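Local atomic coordinates of ABC transporter ATP-binding protein (Sulfolobus tokodaii, PDB entry 2PJZ), a protein that probably binds and hydrolyses ATP as the nucleotide-binding subunit of an ABC transporter, putatively one for cobalt. Residues S216-G221 / K235-V240; L26-E31 / E177-T182; I2-V7 / E22-E27. One frame throughout, in Å; residues are numbered along the deposited sequence.

How the contacts relate
Contacts 2 and 3 both use strand 17-28 and share Leu26 and Glu27; their centres lie about 12 Å apart. Contact 3 pairs that strand with strand 2-11 as a hairpin, apolar on one face and carrying exposed amides and charges on the other. Contact 2 is the more deeply placed, its centre about 8 Å from that of the chain, and joins the end of the same strand to strand 177-182 of the mixed sheet through one hydrogen bond to a buried carboxylate, one between main chains, and aliphatic contacts. Contact 1 stands apart, about 24 Å between centres from contact 2, as a mostly buried antiparallel pair in a separate C-terminal sheet.

Contact 1: residues S216-G221 / K235-V240; sequences SSIVEG and KKVSIV
Ile218 packs against Val237 and Ile239 on one face of an antiparallel strand pair. With CG1 anti to its backbone N (chi1 -165°), Ile218 brings that atom to 3.4 Å from Val237 CG1, closer than usual for two carbons. Val237 CG1 also touches CD1 of Ile218, whose other neighbour is Ile239 CG1 at 3.9 Å; both pairs meet at a slant. On the reverse face Val219 and Val240 approach more loosely, while Ser217 CB lies against Val240 CG2.

Between the faces, Ser217 with Val240 and Val219 with Ser238 form hydrogen-bonded pairs. The bond from Val219 N to Ser238 O measures 2.8 Å, and the return bond from Ser238 N to Val219 O 2.7 Å. Farther out the ladder gives way to the loop. Ser238 OG donates to Gly221 O at 2.6 Å, in the carbonyl plane and on a lone pair, and is also bonded to Arg223 N, which ties the turn after the strand to its neighbour. Gly221 N reaches Lys236 O from 37° above the carbonyl plane. At the polar edge, a salt bridge between Glu220 and Lys235 is doubtful, since the modelled carboxylate oxygen crowds the lysine; the ammonium also bonds Ile261 O.

Strands 228-232 and 246-247 flank this pair, making it the centre of a four-stranded antiparallel sheet in the C-terminal part of the chain.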
# COMPACT_ATOMS: atom_id res chain seq x y z
N SER A 216 8.73 -6.90 -18.36
CA SER A 216 9.96 -7.61 -18.03
C SER A 216 9.76 -9.12 -17.96
O SER A 216 8.63 -9.61 -17.97
CB SER A 216 10.45 -7.16 -16.65
OG SER A 216 9.44 -7.47 -15.70
N SER A 217 10.88 -9.82 -17.82
CA SER A 217 10.85 -11.26 -17.57
C SER A 217 11.55 -11.52 -16.25
O SER A 217 12.39 -10.75 -15.84
CB SER A 217 11.57 -12.03 -18.69
OG SER A 217 10.90 -11.86 -19.92
N ILE A 218 11.20 -12.61 -15.59
CA ILE A 218 11.84 -12.92 -14.33
C ILE A 218 12.61 -14.24 -14.42
O ILE A 218 12.05 -15.25 -14.88
CB ILE A 218 10.81 -12.88 -13.17
CG1 ILE A 218 11.51 -12.84 -11.82
CG2 ILE A 218 9.78 -14.01 -13.28
CD1 ILE A 218 10.71 -12.12 -10.75
N VAL A 219 13.88 -14.23 -14.03
CA VAL A 219 14.73 -15.42 -14.14
C VAL A 219 15.58 -15.68 -12.91
O VAL A 219 15.99 -14.75 -12.22
CB VAL A 219 15.66 -15.36 -15.40
CG1 VAL A 219 14.84 -15.08 -16.65
CG2 VAL A 219 16.75 -14.32 -15.23
N GLU A 220 15.88 -16.96 -12.65
CA GLU A 220 16.84 -17.35 -11.63
C GLU A 220 18.22 -16.85 -12.01
O GLU A 220 18.54 -16.80 -13.20
CB GLU A 220 16.86 -18.87 -11.48
CG GLU A 220 17.42 -19.36 -10.16
CD GLU A 220 17.46 -20.88 -10.07
OE1 GLU A 220 16.81 -21.56 -10.90
OE2 GLU A 220 18.15 -21.40 -9.17
N GLY A 221 19.02 -16.48 -11.01
CA GLY A 221 20.39 -16.03 -11.21
C GLY A 221 20.55 -14.52 -11.29
O GLY A 221 19.58 -13.79 -11.52
N LYS A 235 19.58 -17.44 -3.06
CA LYS A 235 19.65 -17.23 -4.49
C LYS A 235 19.41 -15.78 -4.94
O LYS A 235 19.14 -14.88 -4.14
CB LYS A 235 18.66 -18.16 -5.19
CG LYS A 235 18.62 -19.60 -4.64
CD LYS A 235 17.59 -20.44 -5.38
CE LYS A 235 18.24 -21.38 -6.39
NZ LYS A 235 17.30 -22.47 -6.81
N LYS A 236 19.55 -15.58 -6.24
CA LYS A 236 19.30 -14.30 -6.85
C LYS A 236 18.28 -14.52 -7.92
O LYS A 236 18.30 -15.55 -8.60
CB LYS A 236 20.59 -13.69 -7.41
CG LYS A 236 21.66 -13.39 -6.35
CD LYS A 236 22.55 -12.26 -6.78
CE LYS A 236 23.61 -11.97 -5.74
NZ LYS A 236 23.13 -11.04 -4.69
N VAL A 237 17.36 -13.57 -8.05
CA VAL A 237 16.33 -13.62 -9.06
C VAL A 237 16.39 -12.30 -9.80
O VAL A 237 16.28 -11.23 -9.20
CB VAL A 237 14.91 -13.81 -8.44
CG1 VAL A 237 13.85 -13.62 -9.46
CG2 VAL A 237 14.78 -15.20 -7.81
N SER A 238 16.60 -12.37 -11.11
CA SER A 238 16.75 -11.15 -11.90
C SER A 238 15.50 -10.81 -12.66
O SER A 238 14.87 -11.67 -13.29
CB SER A 238 17.93 -11.27 -12.87
OG SER A 238 19.14 -11.31 -12.16
N ILE A 239 15.16 -9.52 -12.60
CA ILE A 239 14.11 -8.95 -13.43
C ILE A 239 14.82 -8.27 -14.61
O ILE A 239 15.60 -7.31 -14.43
CB ILE A 239 13.21 -7.97 -12.61
CG1 ILE A 239 12.53 -8.73 -11.45
CG2 ILE A 239 12.18 -7.34 -13.47
CD1 ILE A 239 11.83 -7.84 -10.42
N VAL A 240 14.57 -8.81 -15.81
CA VAL A 240 15.27 -8.42 -17.04
C VAL A 240 14.30 -7.87 -18.11
O VAL A 240 13.17 -8.33 -18.27
CB VAL A 240 16.10 -9.60 -17.60
CG1 VAL A 240 17.15 -10.07 -16.58
CG2 VAL A 240 15.19 -10.76 -17.98

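Contact 2: residues L26-E31 / E177-T182; sequences LEVNGE and EGILVT
Glu177 and Gly30 make the central polar contact: Gly30 N donates to Glu177 OE1 over 2.8 Å, meeting the oxygen on its anti side and 30° out of the carboxylate plane. The N-H points well at its acceptor, with 166° at the hydrogen. A second bond runs between main chains, from Gly178 N to Glu31 O at 3.1 Å, and the donor stands above the carbonyl plane. The same Glu31 O is approached by Glu177 CA at 3.2 Å in a CA-H...O contact.

The glutamate reaches the turn at Gly30 because CG is anti to the backbone N (chi1 174°) and the chain stays extended beyond it. Val28 and Glu177 run past one another with their side chains oppositely directed, Val28 CG1 being 4.2 Å from Glu177 CG and 3.8 Å from Gly178 O. Farther along, Leu26 and Ile179 meet tip to tip, CD2 of Leu26 being 3.9 Å from CD1 of Ile179.

The next shell surrounds these groups. Met1 N holds the other carboxylate oxygen, Glu177 OE2, while Leu47 and Ile50 of helix 43-50 lie against Ile179. Contact 2 joins the antiparallel sheet of strands 2-11 and 17-28 to the mixed sheet that carries the probable Walker A loop. The buried carboxylate is met by a main-chain N-H on one oxygen and the N-terminal amino group on the other, an environment consistent with an ionised glutamate.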
# COMPACT_ATOMS: atom_id res chain seq x y z
N LEU A 26 13.79 2.76 3.74
CA LEU A 26 13.09 3.30 2.59
C LEU A 26 12.98 4.82 2.73
O LEU A 26 12.69 5.30 3.81
CB LEU A 26 11.66 2.72 2.50
CG LEU A 26 10.73 3.25 1.40
CD1 LEU A 26 11.22 2.79 0.05
CD2 LEU A 26 9.29 2.81 1.62
N GLU A 27 13.15 5.57 1.63
CA GLU A 27 12.82 7.01 1.65
C GLU A 27 11.92 7.25 0.47
O GLU A 27 12.22 6.79 -0.65
CB GLU A 27 14.08 7.94 1.64
CG GLU A 27 14.91 7.74 2.89
CD GLU A 27 15.96 8.77 3.21
OE1 GLU A 27 16.30 9.58 2.32
OE2 GLU A 27 16.43 8.76 4.39
N VAL A 28 10.80 7.92 0.72
CA VAL A 28 9.83 8.25 -0.31
C VAL A 28 9.58 9.74 -0.26
O VAL A 28 9.25 10.28 0.80
CB VAL A 28 8.49 7.53 -0.06
CG1 VAL A 28 7.48 7.92 -1.14
CG2 VAL A 28 8.69 6.03 -0.09
N ASN A 29 9.71 10.42 -1.40
CA ASN A 29 9.31 11.83 -1.41
C ASN A 29 8.68 12.22 -2.73
O ASN A 29 9.22 11.86 -3.79
CB ASN A 29 10.47 12.75 -1.09
CG ASN A 29 11.56 12.71 -2.11
OD1 ASN A 29 12.39 11.81 -2.11
ND2 ASN A 29 11.61 13.74 -2.98
N GLY A 30 7.56 12.93 -2.65
CA GLY A 30 7.01 13.63 -3.81
C GLY A 30 6.30 12.73 -4.81
O GLY A 30 5.93 13.18 -5.91
N GLU A 31 6.06 11.47 -4.43
CA GLU A 31 5.50 10.48 -5.37
C GLU A 31 4.89 9.35 -4.53
O GLU A 31 5.27 9.19 -3.37
CB GLU A 31 6.59 9.90 -6.29
CG GLU A 31 7.66 9.04 -5.58
CD GLU A 31 8.78 8.61 -6.50
OE1 GLU A 31 8.49 8.17 -7.63
OE2 GLU A 31 9.95 8.71 -6.10
N GLU A 177 2.10 12.08 -2.46
CA GLU A 177 3.20 11.25 -1.95
C GLU A 177 2.58 10.12 -1.12
O GLU A 177 1.53 10.31 -0.48
CB GLU A 177 4.10 12.08 -1.03
CG GLU A 177 5.22 11.33 -0.28
CD GLU A 177 6.05 12.30 0.54
OE1 GLU A 177 6.59 13.28 -0.06
OE2 GLU A 177 6.16 12.10 1.77
N GLY A 178 3.23 8.97 -1.11
CA GLY A 178 2.80 7.93 -0.17
C GLY A 178 3.17 6.55 -0.61
O GLY A 178 4.05 6.34 -1.46
N ILE A 179 2.49 5.58 -0.00
CA ILE A 179 2.86 4.18 -0.19
C ILE A 179 1.56 3.45 -0.39
O ILE A 179 0.61 3.63 0.38
CB ILE A 179 3.63 3.61 1.05
CG1 ILE A 179 5.03 4.23 1.14
CG2 ILE A 179 3.76 2.04 0.95
CD1 ILE A 179 5.68 3.98 2.52
N LEU A 180 1.51 2.61 -1.43
CA LEU A 180 0.35 1.78 -1.69
C LEU A 180 0.86 0.35 -1.57
O LEU A 180 1.81 0.01 -2.23
CB LEU A 180 -0.15 2.02 -3.12
CG LEU A 180 -1.46 1.33 -3.55
CD1 LEU A 180 -2.09 2.06 -4.76
CD2 LEU A 180 -1.25 -0.17 -3.88
N VAL A 181 0.22 -0.48 -0.74
CA VAL A 181 0.67 -1.86 -0.65
C VAL A 181 -0.35 -2.83 -1.24
O VAL A 181 -1.55 -2.66 -1.04
CB VAL A 181 1.06 -2.30 0.81
CG1 VAL A 181 1.99 -1.26 1.48
CG2 VAL A 181 -0.14 -2.56 1.67
N THR A 182 0.14 -3.86 -1.93
CA THR A 182 -0.74 -4.84 -2.58
C THR A 182 -0.04 -6.13 -2.92
O THR A 182 1.18 -6.15 -3.16
CB THR A 182 -1.39 -4.26 -3.87
OG1 THR A 182 -2.39 -5.19 -4.35
CG2 THR A 182 -0.32 -4.01 -4.96

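Contact 3: residues I2-V7 / E22-E27; sequences IQLKNV and ENINLE
Glu27 lies beside Gln3, both side chains pointing the same way from a non-hydrogen-bonded pair, but their flat ends are turned 89° apart. Gln3 NE2 meets Glu27 OE2 at 3.3 Å, from above the carboxylate plane. In Lys5 a chi2 of -63° turns CD toward Glu27, and the chain crosses at a slant to bring NZ to 2.8 Å from the same oxygen in a salt bridge. The two nitrogens come from opposite faces of the carboxylate; Lys5 was modelled in two conformers, and the bridge is described for one.

At the other end Asn6 and Asn23 also lie side by side, yet here the amides are nearly coplanar, 15° apart. Asn23 ND2 donates to Asn6 OD1 at 2.9 Å, within the plane of both groups. A water donates to Asn6 OD1 as well and accepts from Asn25 ND2. Asn25 OD1 takes the main-chain N-H of Asn6 at 2.8 Å, a donor standing above its carbonyl plane.

On the opposite face Leu4 runs alongside Ile24, with Leu4 CD2 3.9 Å from Ile24 CG2, and Val7 CB sits 4.2 Å from Ile24 CB. Ile60 of strand 59-62 and Leu204 of strand 203-209 pack against this apolar side.

The amide cluster sits where the backbone bulges. Asn6 and Val7 both face Ile24, and Asn23 and Ile24 both face Val7, so each strand carries a G1 beta bulge with its asparagine left-handed. The Asn6-Val7 bulge shifts the register by one residue between Leu4/Leu26 and Val7/Ile24, and the chain turns a corner at each asparagine. Chemically, the hairpin divides into a buried aliphatic face and a polar face, where two donors probably stabilise the negative charge of Glu27 and amides and a water are hydrogen-bonded across the bend.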
# COMPACT_ATOMS: atom_id res chain seq x y z
N ILE A 2 8.81 10.49 3.58
CA ILE A 2 8.65 9.38 4.55
C ILE A 2 10.00 8.71 4.61
O ILE A 2 10.57 8.37 3.55
CB ILE A 2 7.59 8.32 4.06
CG1 ILE A 2 6.21 8.97 3.86
CG2 ILE A 2 7.53 7.10 5.01
CD1 ILE A 2 5.26 8.08 3.03
N GLN A 3 10.56 8.57 5.80
CA GLN A 3 11.85 7.87 5.95
C GLN A 3 11.66 6.71 6.92
O GLN A 3 11.25 6.94 8.06
CB GLN A 3 12.92 8.76 6.55
CG GLN A 3 13.31 9.99 5.73
CD GLN A 3 14.04 10.98 6.60
OE1 GLN A 3 13.43 11.89 7.17
NE2 GLN A 3 15.35 10.77 6.76
N LEU A 4 11.95 5.48 6.46
CA LEU A 4 12.07 4.34 7.40
C LEU A 4 13.53 4.10 7.60
O LEU A 4 14.28 3.85 6.61
CB LEU A 4 11.37 3.06 6.88
CG LEU A 4 9.84 2.98 6.95
CD1 LEU A 4 9.13 4.13 6.22
CD2 LEU A 4 9.37 1.62 6.42
N LYS A 5 14.01 4.24 8.83
CA LYS A 5 15.45 4.08 9.10
C LYS A 5 15.71 2.92 10.06
O LYS A 5 15.56 3.08 11.28
CB LYS A 5 16.11 5.36 9.65
CG LYS A 5 15.75 6.68 8.94
CD LYS A 5 16.20 6.74 7.47
CE LYS A 5 17.74 6.88 7.29
NZ LYS A 5 18.11 6.99 5.84
N ASN A 6 16.07 1.78 9.49
CA ASN A 6 16.37 0.54 10.22
C ASN A 6 15.15 0.07 11.03
O ASN A 6 15.25 -0.18 12.24
CB ASN A 6 17.58 0.74 11.16
CG ASN A 6 18.14 -0.58 11.68
OD1 ASN A 6 18.22 -1.55 10.93
ND2 ASN A 6 18.50 -0.62 12.96
N VAL A 7 14.02 -0.03 10.36
CA VAL A 7 12.77 -0.45 11.02
C VAL A 7 12.72 -1.97 11.18
O VAL A 7 13.10 -2.71 10.28
CB VAL A 7 11.54 0.06 10.22
CG1 VAL A 7 10.22 -0.47 10.84
CG2 VAL A 7 11.55 1.59 10.27
N GLU A 22 13.38 -7.12 9.65
CA GLU A 22 14.43 -6.33 10.28
C GLU A 22 15.12 -5.49 9.21
O GLU A 22 15.05 -5.82 8.02
CB GLU A 22 15.48 -7.22 10.97
CG GLU A 22 14.91 -8.14 12.04
CD GLU A 22 14.52 -7.42 13.33
OE1 GLU A 22 14.93 -6.26 13.55
OE2 GLU A 22 13.79 -8.05 14.13
N ASN A 23 15.78 -4.42 9.65
CA ASN A 23 16.63 -3.60 8.79
C ASN A 23 15.87 -3.08 7.55
O ASN A 23 16.38 -3.11 6.40
CB ASN A 23 17.89 -4.40 8.37
CG ASN A 23 18.56 -5.08 9.55
OD1 ASN A 23 18.71 -6.32 9.57
ND2 ASN A 23 18.96 -4.30 10.54
N ILE A 24 14.64 -2.63 7.77
CA ILE A 24 13.84 -2.12 6.66
C ILE A 24 14.20 -0.66 6.48
O ILE A 24 14.03 0.14 7.41
CB ILE A 24 12.32 -2.28 6.87
CG1 ILE A 24 11.96 -3.77 7.07
CG2 ILE A 24 11.49 -1.60 5.70
CD1 ILE A 24 12.33 -4.74 5.88
N ASN A 25 14.68 -0.33 5.28
CA ASN A 25 15.05 1.06 4.97
C ASN A 25 14.34 1.55 3.70
O ASN A 25 14.26 0.83 2.69
CB ASN A 25 16.54 1.16 4.79
CG ASN A 25 17.30 0.94 6.06
OD1 ASN A 25 17.29 1.78 6.96
ND2 ASN A 25 18.00 -0.20 6.13
N LEU A 26 13.79 2.76 3.74
CA LEU A 26 13.09 3.30 2.59
C LEU A 26 12.98 4.82 2.73
O LEU A 26 12.69 5.30 3.81
CB LEU A 26 11.66 2.72 2.50
CG LEU A 26 10.73 3.25 1.40
CD1 LEU A 26 11.22 2.79 0.05
CD2 LEU A 26 9.29 2.81 1.62
N GLU A 27 13.15 5.57 1.63
CA GLU A 27 12.82 7.01 1.65
C GLU A 27 11.92 7.25 0.47
O GLU A 27 12.22 6.79 -0.65
CB GLU A 27 14.08 7.94 1.64
CG GLU A 27 14.91 7.74 2.89
CD GLU A 27 15.96 8.77 3.21
OE1 GLU A 27 16.30 9.58 2.32
OE2 GLU A 27 16.43 8.76 4.39
O HOH W 1 19.32 -1.18 8.58